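Local coordinates for actin-binding protein (PDB 1JO8) that binds actin filaments, regulates ARP2/3-mediated actin assembly, and interacts with several partner proteins through its SH3 domain, at residues L17-N22 / N52-G57; I26-E29 / W35-G38. All coordinates share one frame; numbering follows the deposited sequence. Where two conformers were deposited one is given.

Interaction 1 of 2, residues L17-N22 / N52-G57; sequences LTFVEN and NYVSLG. With SO4 (sulfate ion), chain C.
Phe19 carries this contact, reaching with the far end of its ring to Tyr53 and Val54. All of the packing between the segments is apolar. CB of Tyr53 comes up to the ring edge, close to the ring plane, with CZ of Phe19 4.0 Å from it and CE1 of Phe19 nearly as near. Val54 offers one methyl, CG1, which meets the same ring corner obliquely, 4.1 Å from CZ of Phe19. The phenyl ring gets there because its CG is tucked between backbone N and carbonyl carbon (chi1 54°), which aims it across at residues 53-54. The Tyr53 ring, by contrast, leads away from Phe19 and stands edge-to-face with Tyr9; as in other SH3 domains, these two tyrosines probably line the groove for proline-rich peptides.

Apart from this packing, Ser55 OG donates a 2.8 Å hydrogen bond to O2 of a sulfate ion, probably from the crystallisation liquor.

In SH3 terms, 17-22 belongs to the long RT loop. Leu40 and Ala5 also pack on Phe19. With no hydrogen bond across it, the contact joins that loop to the junction of the 3-10 turn and the last strand by hydrophobic packing alone, which sets proximity more than exact direction.

Interaction 2 of 2, residues I26-E29 / W35-G38; sequences INIE and WWLG
Glu29 and Leu37 face each other as an antiparallel hydrogen-bonded pair, and their backbones supply the directional part of this contact. N of Glu29 donates to O of Leu37 at 2.8 Å, and N of Leu37 returns the bond to O of Glu29 at 3.0 Å. Both are nearly straight, 166° and 173° at the hydrogen, and each donor lies in the plane of the carbonyl it meets. The Leu37 carbonyl takes a further, softer contact from CA of Ile28, 3.3 Å away, so it is approached by two successive residues of the opposite strand.

This pair helps hold together the hairpin of strands 24-29 and 35-40, joined by what SH3 nomenclature calls the n-Src loop. The chain turns a corner at Asn27; beyond it, Ile26 passes its carbonyl O close by CA of Gly38, 3.6 Å off, where the absence of a side chain probably lets the backbones approach; a CB there would sit close to Ile26 O and to CG1 of Ile28.

Among the side chains, apolar packing joins Ile28 to Trp36. With chi1 of Ile28 at -69°, CG1 sits beside the backbone N, which leaves CG2 of Ile28 to meet CE3 on the six-membered part of the Trp36 indole at 3.9 Å, approaching obliquely. The Trp36 ring also stands edge-to-face with Phe30. On the other face of the sheet, Glu29 and Leu37 run side by side in the same direction, though how closely their ends approach is doubtful, since both side chains have alternate conformers.

Overall arrangement
The two contacts lie about 10 Å apart between centres, on opposite sides of the chain's centre, and interaction 2 is nested within the stretch of chain that interaction 1 closes. Interaction 1 brings a loop against the junction of the 3-10 turn and the last strand through a buried phenylalanine and makes no hydrogen bond between its segments; interaction 2 joins neighbouring strands by paired backbone bonds, with a buried isoleucine on one face and the more solvent-facing Glu29 and Leu37 on the other. Both reach the same antiparallel sheet and meet in apolar packing: CG2 of Val54 lies 4.0 Å from CZ3 of Trp36, and CD2 of Leu56 touches both Trp36 and Ile28.

Interaction 1 of 2, residues L17-N22 / N52-G57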
# COMPACT_ATOMS: atom_id res chain seq x y z
N LEU A 17 3.94 0.46 -5.36
CA LEU A 17 3.98 1.68 -4.55
C LEU A 17 5.28 1.76 -3.78
O LEU A 17 5.97 0.76 -3.55
CB LEU A 17 2.86 1.66 -3.51
CG LEU A 17 1.42 1.72 -4.00
CD1 LEU A 17 0.43 1.58 -2.86
CD2 LEU A 17 1.22 3.02 -4.70
N THR A 18 5.60 2.96 -3.36
CA THR A 18 6.66 3.27 -2.41
C THR A 18 6.01 4.09 -1.30
O THR A 18 5.29 5.03 -1.60
CB THR A 18 7.77 4.09 -3.07
OG1 THR A 18 8.44 3.27 -4.03
CG2 THR A 18 8.83 4.56 -2.07
N PHE A 19 6.23 3.75 -0.04
CA PHE A 19 5.62 4.48 1.05
C PHE A 19 6.44 4.33 2.29
O PHE A 19 7.33 3.49 2.33
CB PHE A 19 4.16 4.07 1.26
CG PHE A 19 3.94 2.59 1.45
CD1 PHE A 19 4.21 1.96 2.66
CD2 PHE A 19 3.37 1.84 0.44
CE1 PHE A 19 3.94 0.62 2.84
CE2 PHE A 19 3.10 0.50 0.62
CZ PHE A 19 3.40 -0.11 1.81
N VAL A 20 6.13 5.12 3.32
CA VAL A 20 6.81 5.03 4.60
C VAL A 20 5.81 4.71 5.69
O VAL A 20 4.61 4.90 5.53
CB VAL A 20 7.59 6.32 4.94
CG1 VAL A 20 8.76 6.50 3.98
CG2 VAL A 20 6.68 7.53 4.92
N GLU A 21 6.32 4.22 6.81
CA GLU A 21 5.53 3.91 7.98
C GLU A 21 4.60 5.09 8.26
O GLU A 21 5.00 6.26 8.21
CB GLU A 21 6.46 3.70 9.19
CG GLU A 21 5.73 3.12 10.41
CD GLU A 21 6.56 3.02 11.67
OE1 GLU A 21 7.77 3.27 11.59
OE2 GLU A 21 6.00 2.68 12.74
N ASN A 22 3.36 4.77 8.57
CA ASN A 22 2.30 5.72 8.87
C ASN A 22 1.61 6.36 7.70
O ASN A 22 0.58 6.97 7.89
CB ASN A 22 2.70 6.73 9.92
CG ASN A 22 2.93 6.08 11.25
OD1 ASN A 22 2.22 5.14 11.63
ND2 ASN A 22 3.97 6.53 11.95
N ASN A 52 1.56 -7.60 3.92
CA ASN A 52 2.02 -7.60 5.30
C ASN A 52 2.67 -6.26 5.72
O ASN A 52 3.01 -6.07 6.88
CB ASN A 52 2.97 -8.81 5.57
CG ASN A 52 2.29 -10.21 5.27
OD1 ASN A 52 1.88 -10.89 6.19
ND2 ASN A 52 2.16 -10.59 3.99
N TYR A 53 2.84 -5.31 4.80
CA TYR A 53 3.40 -4.02 5.18
C TYR A 53 2.37 -3.05 5.75
O TYR A 53 2.75 -1.97 6.19
CB TYR A 53 4.14 -3.34 4.01
CG TYR A 53 5.51 -3.90 3.79
CD1 TYR A 53 5.69 -5.18 3.27
CD2 TYR A 53 6.63 -3.17 4.10
CE1 TYR A 53 6.95 -5.70 3.08
CE2 TYR A 53 7.89 -3.69 3.91
CZ TYR A 53 8.05 -4.96 3.41
OH TYR A 53 9.32 -5.46 3.24
N VAL A 54 1.09 -3.40 5.73
CA VAL A 54 0.03 -2.49 6.19
C VAL A 54 -0.91 -3.18 7.16
O VAL A 54 -0.98 -4.40 7.23
CB VAL A 54 -0.81 -1.91 5.01
CG1 VAL A 54 0.08 -1.36 3.90
CG2 VAL A 54 -1.74 -2.95 4.45
N SER A 55 -1.65 -2.37 7.90
CA SER A 55 -2.70 -2.82 8.79
C SER A 55 -3.98 -2.04 8.48
O SER A 55 -3.91 -0.83 8.42
CB SER A 55 -2.26 -2.57 10.22
OG SER A 55 -3.32 -2.83 11.09
N LEU A 56 -5.11 -2.69 8.24
CA LEU A 56 -6.33 -1.95 7.88
C LEU A 56 -6.71 -0.96 8.97
O LEU A 56 -6.56 -1.21 10.16
CB LEU A 56 -7.50 -2.88 7.58
CG LEU A 56 -7.27 -3.90 6.48
CD1 LEU A 56 -8.59 -4.57 6.13
CD2 LEU A 56 -6.68 -3.31 5.23
N GLY A 57 -7.19 0.21 8.53
CA GLY A 57 -7.64 1.24 9.45
C GLY A 57 -6.51 1.93 10.18
O GLY A 57 -5.33 1.83 9.78
S SO4 C . -2.53 -6.43 11.52
O1 SO4 C . -1.16 -6.15 11.94
O2 SO4 C . -3.43 -5.44 12.10
O3 SO4 C . -2.59 -6.35 10.07
O4 SO4 C . -2.92 -7.78 11.96

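Interaction 2 of 2, residues I26-E29 / W35-G38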
# COMPACT_ATOMS: atom_id res chain seq x y z
N ILE A 26 -5.18 3.79 0.39
CA ILE A 26 -6.63 3.83 0.28
C ILE A 26 -7.13 3.03 -0.91
O ILE A 26 -6.37 2.65 -1.81
CB ILE A 26 -7.15 5.30 0.23
CG1 ILE A 26 -6.85 5.95 -1.11
CG2 ILE A 26 -6.55 6.12 1.38
CD1 ILE A 26 -7.54 7.31 -1.26
N ASN A 27 -8.43 2.76 -0.92
CA ASN A 27 -9.08 2.02 -2.00
C ASN A 27 -8.35 0.73 -2.29
O ASN A 27 -8.05 0.39 -3.44
CB ASN A 27 -9.20 2.86 -3.27
CG ASN A 27 -10.28 2.32 -4.25
OD1 ASN A 27 -11.18 1.55 -3.88
ND2 ASN A 27 -10.07 2.57 -5.54
N ILE A 28 -8.12 -0.04 -1.25
CA ILE A 28 -7.41 -1.29 -1.40
C ILE A 28 -8.27 -2.31 -2.13
O ILE A 28 -9.46 -2.46 -1.86
CB ILE A 28 -6.97 -1.81 -0.04
CG1 ILE A 28 -5.88 -0.87 0.48
CG2 ILE A 28 -6.46 -3.26 -0.10
CD1 ILE A 28 -5.55 -1.03 1.93
N GLU A 29 -7.64 -3.00 -3.07
CA GLU A 29 -8.25 -4.04 -3.86
C GLU A 29 -7.45 -5.30 -3.63
O GLU A 29 -6.23 -5.33 -3.81
CB GLU A 29 -8.31 -3.61 -5.34
CG GLU A 29 -9.29 -2.42 -5.47
CD GLU A 29 -9.55 -1.88 -6.87
OE1 GLU A 29 -8.58 -1.85 -7.66
OE2 GLU A 29 -10.65 -1.36 -7.17
N TRP A 35 -0.20 -9.77 -2.34
CA TRP A 35 0.00 -8.49 -2.97
C TRP A 35 -1.36 -7.86 -3.17
O TRP A 35 -2.25 -8.50 -3.73
CB TRP A 35 0.69 -8.66 -4.31
CG TRP A 35 2.12 -9.07 -4.19
CD1 TRP A 35 2.60 -10.34 -4.09
CD2 TRP A 35 3.24 -8.20 -4.10
NE1 TRP A 35 3.97 -10.31 -3.96
CE2 TRP A 35 4.39 -9.01 -3.98
CE3 TRP A 35 3.40 -6.83 -4.17
CZ2 TRP A 35 5.68 -8.46 -3.89
CZ3 TRP A 35 4.67 -6.30 -4.10
CH2 TRP A 35 5.79 -7.11 -3.97
N TRP A 36 -1.50 -6.61 -2.74
CA TRP A 36 -2.72 -5.86 -2.89
C TRP A 36 -2.44 -4.66 -3.75
O TRP A 36 -1.30 -4.24 -3.91
CB TRP A 36 -3.30 -5.42 -1.55
CG TRP A 36 -3.69 -6.55 -0.64
CD1 TRP A 36 -3.92 -7.84 -1.00
CD2 TRP A 36 -3.90 -6.49 0.78
NE1 TRP A 36 -4.27 -8.59 0.09
CE2 TRP A 36 -4.27 -7.79 1.20
CE3 TRP A 36 -3.82 -5.49 1.73
CZ2 TRP A 36 -4.55 -8.10 2.52
CZ3 TRP A 36 -4.12 -5.80 3.05
CH2 TRP A 36 -4.47 -7.09 3.42
N LEU A 37 -3.49 -4.11 -4.32
CA LEU A 37 -3.42 -2.89 -5.08
C LEU A 37 -4.02 -1.75 -4.24
O LEU A 37 -5.06 -1.95 -3.60
CB LEU A 37 -4.25 -3.04 -6.33
CG LEU A 37 -4.37 -1.96 -7.38
CD1 LEU A 37 -3.09 -1.38 -7.88
CD2 LEU A 37 -5.32 -2.37 -8.48
N GLY A 38 -3.41 -0.58 -4.26
CA GLY A 38 -3.99 0.53 -3.55
C GLY A 38 -3.47 1.85 -4.07
O GLY A 38 -2.66 1.89 -5.00